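Local coordinates for pyruvate kinase 1 (Trypanosoma brucei brucei, PDB 4KCT), which catalyses the transfer of phosphate from phosphoenolpyruvate to ADP, giving pyruvate and ATP, and also has an intrinsic decarboxylase activity seen with oxaloacetate, at residues T361-F364 with N365-N369; T111-P114 with A115-K118; A217-V220 with R221-R224. All blocks are in the same frame, centred on the assembly; numbering follows the deposited sequence. Where two conformers were deposited one is given.

Contact 1: T361-F364 with N365-N369; sequences TVMF and NSIKN
The carbonyl of Thr-361 takes the backbone N-H of Asn-365 at 3.0 Å (O to N), and this nearly straight bond opens the first turn of helix 362-369. The three carbonyls that follow are used in the same i to i+4 way: Val-362 O by Ser-366 N, Met-363 O by Ile-367 N at 2.8 Å, and Phe-364 O by Lys-368 N at 2.9 Å. The amide of Asn-365 runs alongside Thr-361, its ND2 3.9 Å from Thr-361 CB, while OD1 comes 3.6 Å from Phe-364 CD2, the amide and ring planes being 65° apart. The first two torsions of Lys-368, both near anti, carry CD to 3.8 Å from Phe-364 CZ, and the bends beyond CD bring NZ back to 3.9 Å from Phe-364 CE2. On another side of the helix, Met-363 CE meets Ile-367 CD1 at 4.2 Å. Ile-367 also touches Leu-4 of a second subunit, while Lys-368 packs on Glu-391 of a third. Within the chain, Met-363 and Ile-367 lean on the loop at Arg-414, and Phe-364 packs against Val-386 and Ala-387 of helix 377-392.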
loop_
_atom_site.group_PDB
_atom_site.type_symbol
_atom_site.label_atom_id
_atom_site.label_comp_id
_atom_site.label_asym_id
_atom_site.label_seq_id
_atom_site.Cartn_x
_atom_site.Cartn_y
_atom_site.Cartn_z
ATOM N N THR A 361 2.207 14.106 3.344
ATOM C CA THR A 361 1.513 13.756 2.105
ATOM C C THR A 361 0.456 12.690 2.346
ATOM O O THR A 361 -0.346 12.406 1.465
ATOM C CB THR A 361 2.498 13.223 1.059
ATOM O OG1 THR A 361 3.225 12.155 1.643
ATOM C CG2 THR A 361 3.511 14.329 0.667
ATOM N N VAL A 362 0.367 12.189 3.573
ATOM C CA VAL A 362 -0.621 11.146 3.885
ATOM C C VAL A 362 -2.060 11.575 3.716
ATOM O O VAL A 362 -2.836 10.854 3.077
ATOM C CB VAL A 362 -0.411 10.508 5.272
ATOM C CG1 VAL A 362 -1.629 9.659 5.655
ATOM C CG2 VAL A 362 0.842 9.634 5.251
ATOM N N MET A 363 -2.421 12.772 4.221
ATOM C CA MET A 363 -3.777 13.269 4.029
ATOM C C MET A 363 -4.049 13.489 2.553
ATOM O O MET A 363 -5.113 13.116 2.050
ATOM C CB MET A 363 -4.048 14.577 4.815
ATOM C CG MET A 363 -4.369 14.374 6.292
ATOM S SD MET A 363 -6.088 13.894 6.504
ATOM C CE MET A 363 -6.864 15.489 6.838
ATOM N N PHE A 364 -3.116 14.159 1.868
ATOM C CA PHE A 364 -3.284 14.399 0.441
ATOM C C PHE A 364 -3.663 13.124 -0.296
ATOM O O PHE A 364 -4.661 13.081 -1.069
ATOM C CB PHE A 364 -2.000 15.015 -0.170
ATOM C CG PHE A 364 -2.055 15.161 -1.684
ATOM C CD1 PHE A 364 -2.869 16.116 -2.270
ATOM C CD2 PHE A 364 -1.412 14.225 -2.516
ATOM C CE1 PHE A 364 -2.966 16.240 -3.666
ATOM C CE2 PHE A 364 -1.548 14.309 -3.927
ATOM C CZ PHE A 364 -2.277 15.356 -4.490
ATOM N N ASN A 365 -2.832 12.107 -0.140
ATOM C CA ASN A 365 -3.039 10.838 -0.856
ATOM C C ASN A 365 -4.333 10.129 -0.451
ATOM O O ASN A 365 -5.068 9.607 -1.315
ATOM C CB ASN A 365 -1.833 9.916 -0.649
ATOM C CG ASN A 365 -0.639 10.337 -1.503
ATOM O OD1 ASN A 365 -0.806 10.721 -2.653
ATOM N ND2 ASN A 365 0.516 10.443 -0.885
ATOM N N SER A 366 -4.627 10.111 0.840
ATOM C CA SER A 366 -5.850 9.433 1.332
ATOM C C SER A 366 -7.106 10.127 0.826
ATOM O O SER A 366 -8.078 9.469 0.398
ATOM C CB SER A 366 -5.880 9.377 2.860
ATOM O OG SER A 366 -4.818 8.606 3.368
ATOM N N ILE A 367 -7.102 11.451 0.873
ATOM C CA ILE A 367 -8.234 12.229 0.348
ATOM C C ILE A 367 -8.411 12.051 -1.165
ATOM O O ILE A 367 -9.500 11.763 -1.624
ATOM C CB ILE A 367 -8.103 13.734 0.697
ATOM C CG1 ILE A 367 -8.250 13.920 2.219
ATOM C CG2 ILE A 367 -9.145 14.575 -0.068
ATOM C CD1 ILE A 367 -7.684 15.225 2.722
ATOM N N LYS A 368 -7.329 12.189 -1.921
ATOM C CA LYS A 368 -7.388 12.017 -3.372
ATOM C C LYS A 368 -7.875 10.614 -3.775
ATOM O O LYS A 368 -8.686 10.466 -4.694
ATOM C CB LYS A 368 -6.014 12.291 -3.995
ATOM C CG LYS A 368 -6.060 12.376 -5.509
ATOM C CD LYS A 368 -4.774 12.970 -6.083
ATOM C CE LYS A 368 -3.845 11.884 -6.583
ATOM N NZ LYS A 368 -3.192 11.170 -5.448
ATOM N N ASN A 369 -7.425 9.601 -3.048
ATOM C CA ASN A 369 -7.789 8.206 -3.367
ATOM C C ASN A 369 -9.272 7.881 -3.135
ATOM O O ASN A 369 -9.781 6.883 -3.639
ATOM C CB ASN A 369 -6.911 7.221 -2.563
ATOM C CG ASN A 369 -5.459 7.204 -3.045
ATOM O OD1 ASN A 369 -5.146 7.712 -4.121
ATOM N ND2 ASN A 369 -4.561 6.695 -2.205
#

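Contact 2: T111-P114 with A115-K118; sequences TTDP and AYEK
With chi1 at -172°, Asp-113 sends CG anti to its own backbone nitrogen and swings the carboxylate forward over the start of the next turn, where OD1 receives the N-H of Ala-115. Thr-111 has OG1 anti to N as well, which brings that oxygen 3.0 Å from Asp-113 N and closes an ST turn. A short 3-10 turn begins at Pro-114, directly after it, within the loop between strands 107-111 and 124-126 of the mixed sheet.

Two backbone bonds build the turn. Tyr-116 N reaches Asp-113 O at 3.0 Å in a straight bond, and Glu-117 N reaches Pro-114 O at 3.1 Å from well above the carbonyl plane, 61° out of it. The carboxylate bond of Asp-113 also arrives obliquely: Ala-115 N stands 3.0 Å from OD1 and 47° out of the carboxylate plane. Asp-113 therefore holds the turn through both its side chain and its carbonyl.

The side chains of Thr-111 and Tyr-116 cross at about a right angle, Thr-111 CG2 lying 3.7 Å from Tyr-116 CB and 3.9 Å from the ring atom CD2 of Tyr-116. Asp-113 O sits at the ring's edge, in its plane, and the carboxylate is turned nearly perpendicular to the ring. Lys-124 adds a cation-pi contact to the same ring, tying the turn to strand 124-126. Thr-111 OG1 has a second bond, to Arg-160 O, and Glu-117 OE2 forms a salt bridge with Arg-175. The other carboxylate oxygen of Glu-117 works through solvent: a water donates to Glu-117 OE1 at 2.6 Å and to Pro-114 O at 2.7 Å.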
loop_
_atom_site.group_PDB
_atom_site.type_symbol
_atom_site.label_atom_id
_atom_site.label_comp_id
_atom_site.label_asym_id
_atom_site.label_seq_id
_atom_site.Cartn_x
_atom_site.Cartn_y
_atom_site.Cartn_z
ATOM N N THR A 111 -45.043 14.219 32.718
ATOM C CA THR A 111 -46.259 14.384 31.907
ATOM C C THR A 111 -46.090 15.468 30.848
ATOM O O THR A 111 -45.310 16.425 31.032
ATOM C CB THR A 111 -47.489 14.700 32.794
ATOM O OG1 THR A 111 -48.663 14.751 31.984
ATOM C CG2 THR A 111 -47.307 16.052 33.540
ATOM N N THR A 112 -46.767 15.295 29.710
ATOM C CA THR A 112 -46.824 16.338 28.695
ATOM C C THR A 112 -48.182 17.087 28.779
ATOM O O THR A 112 -48.497 17.915 27.936
ATOM C CB THR A 112 -46.632 15.742 27.281
ATOM O OG1 THR A 112 -47.652 14.757 27.039
ATOM C CG2 THR A 112 -45.270 15.054 27.195
ATOM N N ASP A 113 -48.964 16.774 29.810
ATOM C CA ASP A 113 -50.207 17.526 30.118
ATOM C C ASP A 113 -49.877 18.913 30.660
ATOM O O ASP A 113 -49.384 19.033 31.760
ATOM C CB ASP A 113 -51.035 16.753 31.152
ATOM C CG ASP A 113 -52.428 17.366 31.384
ATOM O OD1 ASP A 113 -52.666 18.523 30.996
ATOM O OD2 ASP A 113 -53.247 16.684 32.007
ATOM N N PRO A 114 -50.173 19.966 29.881
ATOM C CA PRO A 114 -49.754 21.313 30.260
ATOM C C PRO A 114 -50.516 21.859 31.478
ATOM O O PRO A 114 -50.062 22.833 32.083
ATOM C CB PRO A 114 -50.035 22.149 28.994
ATOM C CG PRO A 114 -51.078 21.376 28.243
ATOM C CD PRO A 114 -50.797 19.924 28.540
ATOM N N ALA A 115 -51.509 21.107 31.977
ATOM C CA ALA A 115 -52.112 21.459 33.278
ATOM C C ALA A 115 -51.039 21.520 34.376
ATOM O O ALA A 115 -51.162 22.283 35.336
ATOM C CB ALA A 115 -53.204 20.480 33.664
ATOM N N TYR A 116 -49.998 20.699 34.234
ATOM C CA TYR A 116 -49.009 20.520 35.298
ATOM C C TYR A 116 -47.787 21.437 35.133
ATOM O O TYR A 116 -46.817 21.355 35.907
ATOM C CB TYR A 116 -48.572 19.049 35.392
ATOM C CG TYR A 116 -49.656 18.155 35.932
ATOM C CD1 TYR A 116 -49.851 18.025 37.297
ATOM C CD2 TYR A 116 -50.604 17.589 35.077
ATOM C CE1 TYR A 116 -50.937 17.315 37.803
ATOM C CE2 TYR A 116 -51.691 16.883 35.574
ATOM C CZ TYR A 116 -51.837 16.733 36.936
ATOM O OH TYR A 116 -52.879 15.982 37.427
ATOM N N GLU A 117 -47.845 22.318 34.142
ATOM C CA GLU A 117 -46.673 23.083 33.736
ATOM C C GLU A 117 -46.081 23.900 34.895
ATOM O O GLU A 117 -44.849 24.078 34.991
ATOM C CB GLU A 117 -47.040 24.012 32.577
ATOM C CG GLU A 117 -45.947 24.985 32.204
ATOM C CD GLU A 117 -46.377 25.938 31.111
ATOM O OE1 GLU A 117 -47.572 25.919 30.728
ATOM O OE2 GLU A 117 -45.519 26.704 30.629
ATOM N N LYS A 118 -46.948 24.439 35.754
ATOM C CA LYS A 118 -46.487 25.397 36.748
ATOM C C LYS A 118 -46.425 24.861 38.161
ATOM O O LYS A 118 -46.058 25.591 39.082
ATOM C CB LYS A 118 -47.294 26.702 36.678
ATOM C CG LYS A 118 -47.204 27.378 35.317
ATOM C CD LYS A 118 -47.976 28.686 35.297
ATOM C CE LYS A 118 -48.105 29.241 33.882
ATOM N NZ LYS A 118 -49.055 30.397 33.852
HETATM O O HOH W 1 -50.024 25.432 31.282
#

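Contact 3: A217-V220 with R221-R224; sequences AEQV and REVR
Arg-221 grips Glu-218 side-on, its NE and NH1 both 3.0 Å from the single oxygen OE2. The two donors come to OE2 from the same face of the carboxylate, whose plane is turned 57° from the guanidinium, while OE2 itself lies at the guanidinium edge, in plane. A bend at chi2 (52°) in Glu-218 and another at chi3 (-74°) in Arg-221 fold these chains together at right angles. The guanidinium lies flat over the helix backbone, with Ala-217 O 3.8 Å above its plane and over its centre, and NH2 is 3.8 Å from the methyl carbon CB of Ala-217. The carbonyl's partial charge would suit the cation, although Ala-217 O is already used by Arg-221 N at 3.1 Å.

Next to this pair, Glu-218 OE1 and Glu-222 OE2 are like charges only 3.9 Å apart; the salt bridge probably offsets some of that repulsion. Glu-222 turns its other oxygen, OE1, to a water that donates to it at 2.7 Å and accepts from Gln-219 NE2. The other atom of the same amide, OE1, accepts from Arg-215 N, which sets the amide's orientation. Behind the polar side, Val-220 and Val-223 pack on Ile-236 of strand 235-240, while Ala-217 and Val-220 touch helix 249-255. Helix 217-227 is the connecting helix of a beta-alpha-beta unit of the barrel, between parallel strands 208-211 and 235-240.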
loop_
_atom_site.group_PDB
_atom_site.type_symbol
_atom_site.label_atom_id
_atom_site.label_comp_id
_atom_site.label_asym_id
_atom_site.label_seq_id
_atom_site.Cartn_x
_atom_site.Cartn_y
_atom_site.Cartn_z
ATOM N N ALA A 217 -30.977 17.025 6.777
ATOM C CA ALA A 217 -30.730 17.939 5.672
ATOM C C ALA A 217 -31.893 18.916 5.472
ATOM O O ALA A 217 -31.682 20.057 5.074
ATOM C CB ALA A 217 -30.462 17.166 4.382
ATOM N N GLU A 218 -33.123 18.462 5.704
ATOM C CA GLU A 218 -34.278 19.357 5.527
ATOM C C GLU A 218 -34.209 20.548 6.496
ATOM O O GLU A 218 -34.494 21.695 6.128
ATOM C CB GLU A 218 -35.598 18.593 5.686
ATOM C CG GLU A 218 -36.831 19.416 5.332
ATOM C CD GLU A 218 -36.746 20.085 3.952
ATOM O OE1 GLU A 218 -37.197 21.247 3.828
ATOM O OE2 GLU A 218 -36.220 19.459 2.994
ATOM N N GLN A 219 -33.741 20.296 7.710
ATOM C CA GLN A 219 -33.518 21.387 8.645
ATOM C C GLN A 219 -32.491 22.411 8.157
ATOM O O GLN A 219 -32.657 23.621 8.386
ATOM C CB GLN A 219 -33.097 20.841 9.993
ATOM C CG GLN A 219 -34.170 20.025 10.656
ATOM C CD GLN A 219 -34.025 20.029 12.143
ATOM O OE1 GLN A 219 -32.915 19.933 12.665
ATOM N NE2 GLN A 219 -35.136 20.231 12.846
ATOM N N VAL A 220 -31.395 21.945 7.560
ATOM C CA VAL A 220 -30.436 22.890 6.951
ATOM C C VAL A 220 -31.123 23.787 5.914
ATOM O O VAL A 220 -30.938 25.009 5.914
ATOM C CB VAL A 220 -29.246 22.169 6.287
ATOM C CG1 VAL A 220 -28.256 23.189 5.754
ATOM C CG2 VAL A 220 -28.557 21.228 7.287
ATOM N N ARG A 221 -31.900 23.166 5.025
ATOM C CA ARG A 221 -32.690 23.883 4.025
ATOM C C ARG A 221 -33.678 24.887 4.608
ATOM O O ARG A 221 -33.814 25.998 4.085
ATOM C CB ARG A 221 -33.408 22.896 3.073
ATOM C CG ARG A 221 -32.442 22.193 2.112
ATOM C CD ARG A 221 -33.168 21.421 1.017
ATOM N NE ARG A 221 -33.766 20.184 1.523
ATOM C CZ ARG A 221 -33.105 19.032 1.667
ATOM N NH1 ARG A 221 -33.739 17.964 2.121
ATOM N NH2 ARG A 221 -31.810 18.943 1.334
ATOM N N GLU A 222 -34.249 24.557 5.768
ATOM C CA GLU A 222 -35.115 25.498 6.475
ATOM C C GLU A 222 -34.374 26.683 7.039
ATOM O O GLU A 222 -34.870 27.809 6.964
ATOM C CB GLU A 222 -35.934 24.800 7.566
ATOM C CG GLU A 222 -37.081 23.996 6.977
ATOM C CD GLU A 222 -37.582 22.891 7.893
ATOM O OE1 GLU A 222 -37.171 22.842 9.077
ATOM O OE2 GLU A 222 -38.404 22.072 7.425
ATOM N N VAL A 223 -33.163 26.457 7.566
ATOM C CA VAL A 223 -32.316 27.581 7.956
ATOM C C VAL A 223 -31.967 28.452 6.750
ATOM O O VAL A 223 -32.014 29.697 6.821
ATOM C CB VAL A 223 -31.022 27.113 8.670
ATOM C CG1 VAL A 223 -30.070 28.307 8.897
ATOM C CG2 VAL A 223 -31.393 26.457 10.001
ATOM N N ARG A 224 -31.599 27.799 5.653
ATOM C CA ARG A 224 -31.212 28.488 4.430
ATOM C C ARG A 224 -32.396 29.341 3.941
ATOM O O ARG A 224 -32.219 30.507 3.607
ATOM C CB ARG A 224 -30.793 27.464 3.355
ATOM C CG ARG A 224 -30.283 28.048 2.046
ATOM C CD ARG A 224 -28.779 28.295 2.053
ATOM N NE ARG A 224 -27.972 27.062 2.230
ATOM C CZ ARG A 224 -26.682 27.085 2.579
ATOM N NH1 ARG A 224 -26.072 28.279 2.731
ATOM N NH2 ARG A 224 -26.001 25.937 2.806
HETATM O O HOH W 2 -37.470 21.060 11.127
#

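Contact 2 is a surface turn, whereas contacts 1 and 3 are partly buried, each about two turns of helix with an apolar side against its neighbours. No two share an element: contact 3 belongs to the TIM barrel, contact 2 to a loop of the separate mixed sheet, and contact 1 to a short helix after the barrel, where other subunits approach. Contacts 1 and 2 lie on opposite sides of the chain's centre, about 43 Å apart at their nearest atoms. Both helices share an i to i+4 backbone ladder, to which contact 1 adds aromatic and aliphatic packing and contact 3 a Glu-Arg salt bridge; contact 2 has two backbone bonds plus a carboxylate acceptor, with a water bridging at its edge.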